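Local coordinates for geranylgeranyl pyrophosphate synthase (Corynebacterium glutamicum, PDB 3LK5), which probably joins allylic diphosphates to isopentenyl diphosphate, the magnesium-dependent chain-building step of isoprenoid biosynthesis, at residues H14-D19 against G73-Q78; P67-A72 against R223-G228; R256-G261 against K281-L286. All blocks are in the same frame, centred on the assembly; numbering follows the deposited sequence.

Contact 1: H14-D19 against G73-Q78; sequences HDLDLD and GFLAAQ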
# COMPACT_ATOMS: atom_id res chain seq x y z
N HIS A 14 -12.21 6.09 30.17
CA HIS A 14 -13.49 6.79 29.93
C HIS A 14 -13.28 8.28 29.69
O HIS A 14 -14.24 9.01 29.38
CB HIS A 14 -14.47 6.55 31.09
CG HIS A 14 -15.29 5.31 30.95
ND1 HIS A 14 -14.92 4.10 31.52
CD2 HIS A 14 -16.46 5.08 30.30
CE1 HIS A 14 -15.83 3.18 31.23
NE2 HIS A 14 -16.77 3.75 30.49
N ASP A 15 -12.04 8.73 29.84
CA ASP A 15 -11.75 10.14 29.63
C ASP A 15 -10.71 10.36 28.53
O ASP A 15 -9.84 9.50 28.28
CB ASP A 15 -11.39 10.85 30.96
CG ASP A 15 -9.89 11.13 31.11
OD1 ASP A 15 -9.52 12.31 31.23
OD2 ASP A 15 -9.09 10.16 31.11
N LEU A 16 -10.82 11.51 27.88
CA LEU A 16 -9.95 11.89 26.78
C LEU A 16 -8.84 12.82 27.27
O LEU A 16 -9.10 13.96 27.70
CB LEU A 16 -10.81 12.56 25.69
CG LEU A 16 -10.19 13.01 24.38
CD1 LEU A 16 -9.41 11.89 23.73
CD2 LEU A 16 -11.31 13.51 23.47
N ASP A 17 -7.61 12.32 27.25
CA ASP A 17 -6.46 13.09 27.69
C ASP A 17 -5.60 13.41 26.47
O ASP A 17 -4.83 12.58 26.02
CB ASP A 17 -5.66 12.30 28.73
CG ASP A 17 -4.66 13.15 29.50
OD1 ASP A 17 -3.93 13.98 28.89
OD2 ASP A 17 -4.58 12.97 30.72
N LEU A 18 -5.73 14.63 25.95
CA LEU A 18 -5.09 14.99 24.69
C LEU A 18 -3.59 14.91 24.77
O LEU A 18 -2.94 14.44 23.85
CB LEU A 18 -5.48 16.41 24.25
CG LEU A 18 -6.96 16.77 24.18
CD1 LEU A 18 -7.09 18.17 23.60
CD2 LEU A 18 -7.76 15.76 23.36
N ASP A 19 -3.04 15.40 25.88
CA ASP A 19 -1.58 15.50 26.00
C ASP A 19 -0.86 14.17 26.20
O ASP A 19 0.24 14.02 25.69
CB ASP A 19 -1.15 16.56 27.05
CG ASP A 19 -1.52 17.99 26.63
OD1 ASP A 19 -1.67 18.26 25.41
OD2 ASP A 19 -1.66 18.85 27.52
N GLY A 73 -13.66 9.49 19.05
CA GLY A 73 -14.91 8.95 18.47
C GLY A 73 -15.45 7.76 19.23
O GLY A 73 -16.68 7.63 19.46
N PHE A 74 -14.55 6.88 19.63
CA PHE A 74 -14.92 5.72 20.47
C PHE A 74 -15.52 6.20 21.80
O PHE A 74 -16.58 5.73 22.21
CB PHE A 74 -13.69 4.84 20.72
CG PHE A 74 -13.94 3.67 21.64
CD1 PHE A 74 -14.53 2.50 21.16
CD2 PHE A 74 -13.59 3.75 23.00
CE1 PHE A 74 -14.78 1.42 22.00
CE2 PHE A 74 -13.83 2.69 23.86
CZ PHE A 74 -14.45 1.51 23.36
N LEU A 75 -14.86 7.15 22.45
CA LEU A 75 -15.34 7.64 23.74
C LEU A 75 -16.68 8.39 23.58
O LEU A 75 -17.56 8.25 24.42
CB LEU A 75 -14.31 8.56 24.40
CG LEU A 75 -12.99 7.90 24.83
CD1 LEU A 75 -12.08 8.97 25.40
CD2 LEU A 75 -13.22 6.75 25.82
N ALA A 76 -16.81 9.18 22.53
CA ALA A 76 -18.07 9.89 22.25
C ALA A 76 -19.28 8.94 22.12
O ALA A 76 -20.38 9.26 22.61
CB ALA A 76 -17.93 10.81 21.02
N ALA A 77 -19.06 7.78 21.50
CA ALA A 77 -20.12 6.79 21.26
C ALA A 77 -20.30 5.83 22.40
O ALA A 77 -21.34 5.20 22.55
CB ALA A 77 -19.79 5.98 20.01
N GLN A 78 -19.25 5.65 23.18
CA GLN A 78 -19.25 4.56 24.15
C GLN A 78 -20.02 5.10 25.34
O GLN A 78 -20.53 4.32 26.14
CB GLN A 78 -17.83 4.15 24.51
CG GLN A 78 -17.74 2.73 25.02
CD GLN A 78 -16.86 2.60 26.24
OE1 GLN A 78 -16.54 1.49 26.66
NE2 GLN A 78 -16.46 3.73 26.82

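Contact 2: P67-A72 against R223-G228; sequences PLYAWA and RPLHLG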
# COMPACT_ATOMS: atom_id res chain seq x y z
N PRO A 67 -4.99 8.83 15.45
CA PRO A 67 -5.41 7.93 16.53
C PRO A 67 -6.13 8.67 17.63
O PRO A 67 -7.06 8.14 18.22
CB PRO A 67 -4.07 7.40 17.10
CG PRO A 67 -3.10 7.51 15.98
CD PRO A 67 -3.54 8.74 15.18
N LEU A 68 -5.72 9.89 17.91
CA LEU A 68 -6.43 10.67 18.95
C LEU A 68 -7.91 10.90 18.60
O LEU A 68 -8.80 10.75 19.44
CB LEU A 68 -5.72 12.01 19.14
CG LEU A 68 -6.23 12.91 20.29
CD1 LEU A 68 -6.45 12.19 21.67
CD2 LEU A 68 -5.26 14.09 20.41
N TYR A 69 -8.20 11.24 17.34
CA TYR A 69 -9.58 11.39 16.90
C TYR A 69 -10.34 10.08 16.87
O TYR A 69 -11.51 10.07 17.21
CB TYR A 69 -9.68 12.14 15.55
CG TYR A 69 -9.75 13.64 15.73
CD1 TYR A 69 -8.79 14.47 15.17
CD2 TYR A 69 -10.79 14.23 16.47
CE1 TYR A 69 -8.85 15.85 15.32
CE2 TYR A 69 -10.88 15.60 16.62
CZ TYR A 69 -9.91 16.40 16.03
OH TYR A 69 -10.00 17.77 16.17
N ALA A 70 -9.70 8.97 16.46
CA ALA A 70 -10.37 7.68 16.54
C ALA A 70 -10.77 7.35 17.99
O ALA A 70 -11.89 6.90 18.27
CB ALA A 70 -9.46 6.57 15.95
N TRP A 71 -9.84 7.57 18.92
CA TRP A 71 -10.11 7.35 20.33
C TRP A 71 -11.25 8.23 20.85
O TRP A 71 -12.12 7.76 21.55
CB TRP A 71 -8.81 7.56 21.13
CG TRP A 71 -8.94 7.39 22.64
CD1 TRP A 71 -8.63 8.34 23.59
CD2 TRP A 71 -9.34 6.22 23.36
NE1 TRP A 71 -8.85 7.84 24.84
CE2 TRP A 71 -9.28 6.54 24.74
CE3 TRP A 71 -9.76 4.94 22.99
CZ2 TRP A 71 -9.64 5.63 25.75
CZ3 TRP A 71 -10.12 4.02 23.99
CH2 TRP A 71 -10.05 4.39 25.36
N ALA A 72 -11.25 9.49 20.46
CA ALA A 72 -12.31 10.42 20.84
C ALA A 72 -13.65 9.98 20.28
O ALA A 72 -14.67 10.12 20.96
CB ALA A 72 -11.98 11.82 20.35
N ARG A 223 -13.02 10.67 9.16
CA ARG A 223 -13.02 9.22 9.16
C ARG A 223 -12.40 8.58 10.43
O ARG A 223 -12.91 7.56 10.87
CB ARG A 223 -12.41 8.60 7.89
CG ARG A 223 -13.17 8.90 6.57
CD ARG A 223 -14.58 8.36 6.59
NE ARG A 223 -15.20 8.49 5.25
CZ ARG A 223 -16.49 8.28 5.01
NH1 ARG A 223 -17.32 7.89 5.98
NH2 ARG A 223 -16.96 8.42 3.77
N PRO A 224 -11.31 9.16 11.01
CA PRO A 224 -10.89 8.58 12.31
C PRO A 224 -12.03 8.63 13.33
O PRO A 224 -12.25 7.67 14.03
CB PRO A 224 -9.70 9.49 12.71
CG PRO A 224 -9.04 9.76 11.33
CD PRO A 224 -10.30 10.09 10.47
N LEU A 225 -12.77 9.75 13.43
CA LEU A 225 -13.91 9.81 14.38
C LEU A 225 -14.93 8.73 14.06
O LEU A 225 -15.43 8.05 14.95
CB LEU A 225 -14.67 11.17 14.28
CG LEU A 225 -13.89 12.28 15.03
CD1 LEU A 225 -14.38 13.69 14.57
CD2 LEU A 225 -13.94 12.14 16.56
N HIS A 226 -15.25 8.63 12.77
CA HIS A 226 -16.18 7.61 12.28
C HIS A 226 -15.71 6.21 12.68
O HIS A 226 -16.48 5.41 13.21
CB HIS A 226 -16.33 7.76 10.74
CG HIS A 226 -17.41 6.90 10.15
ND1 HIS A 226 -17.66 6.84 8.79
CD2 HIS A 226 -18.27 6.03 10.73
CE1 HIS A 226 -18.63 5.96 8.57
NE2 HIS A 226 -19.02 5.46 9.72
N LEU A 227 -14.42 5.93 12.45
CA LEU A 227 -13.87 4.61 12.79
C LEU A 227 -14.05 4.28 14.29
O LEU A 227 -14.55 3.20 14.66
CB LEU A 227 -12.38 4.59 12.38
CG LEU A 227 -11.59 3.34 12.78
CD1 LEU A 227 -12.25 2.13 12.02
CD2 LEU A 227 -10.07 3.51 12.44
N GLY A 228 -13.62 5.21 15.14
CA GLY A 228 -13.74 5.01 16.60
C GLY A 228 -15.18 4.85 17.02
O GLY A 228 -15.52 3.94 17.81

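Contact 3: R256-G261 against K281-L286; sequences RDDLLG and KRTVLL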
# COMPACT_ATOMS: atom_id res chain seq x y z
N ARG A 256 -5.52 26.44 8.03
CA ARG A 256 -4.54 26.95 9.01
C ARG A 256 -3.13 26.50 8.63
O ARG A 256 -2.17 27.28 8.72
CB ARG A 256 -4.86 26.49 10.45
CG ARG A 256 -3.81 26.91 11.51
CD ARG A 256 -3.59 28.47 11.54
NE ARG A 256 -4.82 29.13 11.97
CZ ARG A 256 -5.17 30.39 11.70
NH1 ARG A 256 -4.38 31.17 10.96
NH2 ARG A 256 -6.34 30.85 12.15
N ASP A 257 -3.01 25.23 8.25
CA ASP A 257 -1.72 24.68 7.85
C ASP A 257 -1.14 25.40 6.59
O ASP A 257 0.08 25.64 6.51
CB ASP A 257 -1.84 23.15 7.61
CG ASP A 257 -1.63 22.33 8.90
OD1 ASP A 257 -1.52 22.91 10.01
OD2 ASP A 257 -1.59 21.08 8.80
N ASP A 258 -2.03 25.75 5.65
CA ASP A 258 -1.62 26.54 4.48
C ASP A 258 -1.10 27.92 4.91
O ASP A 258 -0.07 28.35 4.42
CB ASP A 258 -2.76 26.74 3.51
CG ASP A 258 -3.32 25.45 2.93
OD1 ASP A 258 -2.64 24.39 2.93
OD2 ASP A 258 -4.45 25.51 2.45
N LEU A 259 -1.78 28.59 5.85
CA LEU A 259 -1.31 29.91 6.30
C LEU A 259 0.04 29.78 6.99
O LEU A 259 0.96 30.56 6.71
CB LEU A 259 -2.34 30.62 7.18
CG LEU A 259 -3.68 30.96 6.53
CD1 LEU A 259 -4.60 31.69 7.51
CD2 LEU A 259 -3.48 31.86 5.25
N LEU A 260 0.18 28.76 7.85
CA LEU A 260 1.47 28.52 8.51
C LEU A 260 2.59 28.20 7.52
O LEU A 260 3.73 28.59 7.75
CB LEU A 260 1.39 27.39 9.57
CG LEU A 260 0.61 27.72 10.85
CD1 LEU A 260 0.38 26.40 11.64
CD2 LEU A 260 1.27 28.82 11.74
N GLY A 261 2.27 27.50 6.44
CA GLY A 261 3.30 27.11 5.44
C GLY A 261 3.84 28.31 4.65
O GLY A 261 4.87 28.22 3.98
N LYS A 281 2.89 24.41 -3.60
CA LYS A 281 1.59 23.84 -3.17
C LYS A 281 0.43 24.61 -3.78
O LYS A 281 0.42 25.86 -3.75
CB LYS A 281 1.44 23.86 -1.64
CG LYS A 281 2.32 22.87 -0.85
CD LYS A 281 1.60 21.54 -0.50
CE LYS A 281 0.56 21.67 0.63
NZ LYS A 281 1.09 21.40 2.01
N ARG A 282 -0.57 23.90 -4.28
CA ARG A 282 -1.75 24.55 -4.85
C ARG A 282 -2.88 24.75 -3.83
O ARG A 282 -3.89 24.03 -3.84
CB ARG A 282 -2.23 23.81 -6.10
CG ARG A 282 -1.21 23.88 -7.21
CD ARG A 282 -1.27 25.23 -7.89
NE ARG A 282 -0.07 25.52 -8.65
CZ ARG A 282 0.17 26.68 -9.28
NH1 ARG A 282 -0.74 27.66 -9.29
NH2 ARG A 282 1.31 26.84 -9.93
N THR A 283 -2.71 25.76 -2.99
CA THR A 283 -3.60 25.99 -1.87
C THR A 283 -4.80 26.87 -2.24
O THR A 283 -4.83 27.56 -3.30
CB THR A 283 -2.80 26.64 -0.72
OG1 THR A 283 -2.21 27.87 -1.18
CG2 THR A 283 -1.67 25.72 -0.26
N VAL A 284 -5.80 26.86 -1.36
CA VAL A 284 -6.87 27.84 -1.45
C VAL A 284 -6.32 29.28 -1.31
O VAL A 284 -6.76 30.17 -2.05
CB VAL A 284 -7.95 27.58 -0.37
CG1 VAL A 284 -8.89 28.79 -0.22
CG2 VAL A 284 -8.76 26.28 -0.75
N LEU A 285 -5.36 29.47 -0.40
CA LEU A 285 -4.67 30.77 -0.25
C LEU A 285 -4.09 31.25 -1.61
O LEU A 285 -4.35 32.40 -2.05
CB LEU A 285 -3.52 30.66 0.76
CG LEU A 285 -2.60 31.89 0.99
CD1 LEU A 285 -3.38 33.08 1.53
CD2 LEU A 285 -1.37 31.60 1.85
N LEU A 286 -3.31 30.38 -2.25
CA LEU A 286 -2.71 30.74 -3.54
C LEU A 286 -3.74 31.00 -4.63
O LEU A 286 -3.60 31.96 -5.40
CB LEU A 286 -1.66 29.69 -3.99
CG LEU A 286 -0.97 29.95 -5.33
CD1 LEU A 286 -0.18 31.31 -5.36
CD2 LEU A 286 -0.07 28.75 -5.74
O HOH W 1 -5.34 27.87 2.02
O HOH W 2 -5.82 24.68 0.42
O HOH W 3 0.01 23.50 3.40

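Contact 1: H14-D19 against G73-Q78
Leu-75 has CG anti to its own carbonyl carbon (chi1 -66°), which places its two methyls against the backbone of the N-terminal loop. Leu-75 CD1 settles over the joint between Asp-15 and Leu-16, 3.7 Å from Asp-15 O, and also meets Leu-16 CB at 3.8 Å. The second methyl, Leu-75 CD2, rests near His-14 CA at 4.1 Å. Of the Leu-16 side chain, CB makes this contact; with CG anti to the backbone N (chi1 -177°), the rest runs on to Leu-68, Trp-71 and Ala-72 of the same helix. In this all-helical prenyl synthase fold, the contact thus lays the irregular chain ahead of helix 21-43 across the last turn of helix 65-78. Helix 355-369 adds to the packing, as Val-357 touches Leu-75, and Glu-356 OE2 accepts the N-H of Leu-16. At the exposed His-14, Gln-78, bent at chi2, crosses the side chain at about a right angle. Gln-78 NE2 stays 3.7 Å from His-14 NE2, the amide and ring planes 27° apart, without a bond between them. Their polar ends turn instead to the following loop, His-14 NE2 to Lys-81 O and Gln-78 OE1 to Ser-83 N.

Contact 2: P67-A72 against R223-G228
The axes of 67-72 and 223-228 pass only 6.6 Å apart, with a signed crossing angle of -41°, an approach close enough for the two backbones to touch. Small residues make this possible: the backbone of Ala-70 lies against Gly-228 (CA to CA 4.3 Å), which has no side chain to hold the helices apart. Two CA-H...O contacts link the two backbones in opposite senses. Ala-70 CA approaches Pro-224 O at 3.1 Å, and Gly-228 CA approaches Ala-70 O at the same 3.1 Å, the latter with an angle of 158° at the hydrogen. Pro-224 O serves twice, since it also accepts the N-H of Gly-228 within its own helix. That helix is kinked at Pro-224, whose N makes no bond to the preceding turn.

On one flank Tyr-69 and Leu-225 lie side by side and point the same way. Leu-225 CG is anti to its carbonyl carbon (chi1 -78°), and although its CB leads away from the partner helix, the branch returns to it: CD2 packs tightly on Tyr-69 O at 3.3 Å and lies 3.8 Å from Tyr-69 CD2. At the base of the tyrosine, Tyr-69 CB meets Pro-224 CB at 3.9 Å. The phenol reaches beyond this pair to a hydrogen bond between Tyr-69 OH and Tyr-245 OH. Farther from the interface, Arg-223 NH1 donates to His-226 ND1 at 3.0 Å, in the plane of both groups, while Arg-223 NH2 forms a salt bridge with Glu-186.

This is a tightly packed helix pair within the helical core of the synthase. Helix 87-111 meets Ala-70 through Ala-94, helix 355-369 packs on Tyr-69 and Ala-72, helix 236-263 lies against Leu-225 and His-226, and helix 170-199 touches Leu-227.

Contact 3: R256-G261 against K281-L286
Arg-256 opens the run without touching the partner segment, its guanidinium in a salt bridge with Glu-334. Asp-257 and Asp-258 follow, at the place where this family carries its second aspartate-rich motif, DDxxD, although here Gly-261 takes the last position. Asp-258 carries the contact. Its CG is anti to the carbonyl carbon (chi1 -61°), which sends the carboxylate toward the start of helix 284-296, where it slides past Thr-283 in the opposite direction. The methyl CG2 of Thr-283 lies 3.6 Å from Asp-258 OD1. Waters make the polar link. Asp-258 OD2 receives a hydrogen bond from each of two waters, both at 2.6 Å; one of these waters accepts from Val-284 N and the other from Leu-285 N. Asp-258 OD1 is held by Gln-254 NE2 and by a third water, which in turn accepts from Lys-281 NZ. Next along the helix, Leu-259 crosses Leu-285 obliquely, with Leu-259 CD2 at 3.9 Å from Leu-285 CD1, and Leu-259 also packs on Val-333, Glu-334 and Ile-337 of helix 329-347.

The partner helix is capped from within its own segment. Thr-283 is the N-cap residue: chi1 of 58° sets OG1 between its backbone N and carbonyl carbon, and OG1 accepts from Leu-286 N at 2.9 Å in a fairly straight bond (162°). The Thr-283 side chain lies about 7 Å from that of Asp-194, a magnesium ligand in this protein, although no metal is bound to this chain. Four hydrogen bonds, the positive end of a helix dipole and Lys-281 NZ 4.9 Å from Asp-258 OD1 would together favour an ionised Asp-258, joined to the helix start and to Lys-281 through water.

Overall arrangement
From the N terminus, the loop 14-19 is the first element to be tied down: contact 1 closes a mostly helical span of 53 residues by bringing it to the end of helix 65-78. Contact 2 starts from the preceding residues of that helix and spans 150 residues to helix 205-231. The two therefore cross along the chain, and in space they touch, with centres about 9 Å apart and Phe-74 CB packed on Gly-228 O. Contact 3 comes later, in series, closing a short span of 19 residues between helices 236-263 and 284-296. Its centre lies about 25 Å from that of contact 2, across the chain's centre, on the side near the magnesium ligand Asp-194.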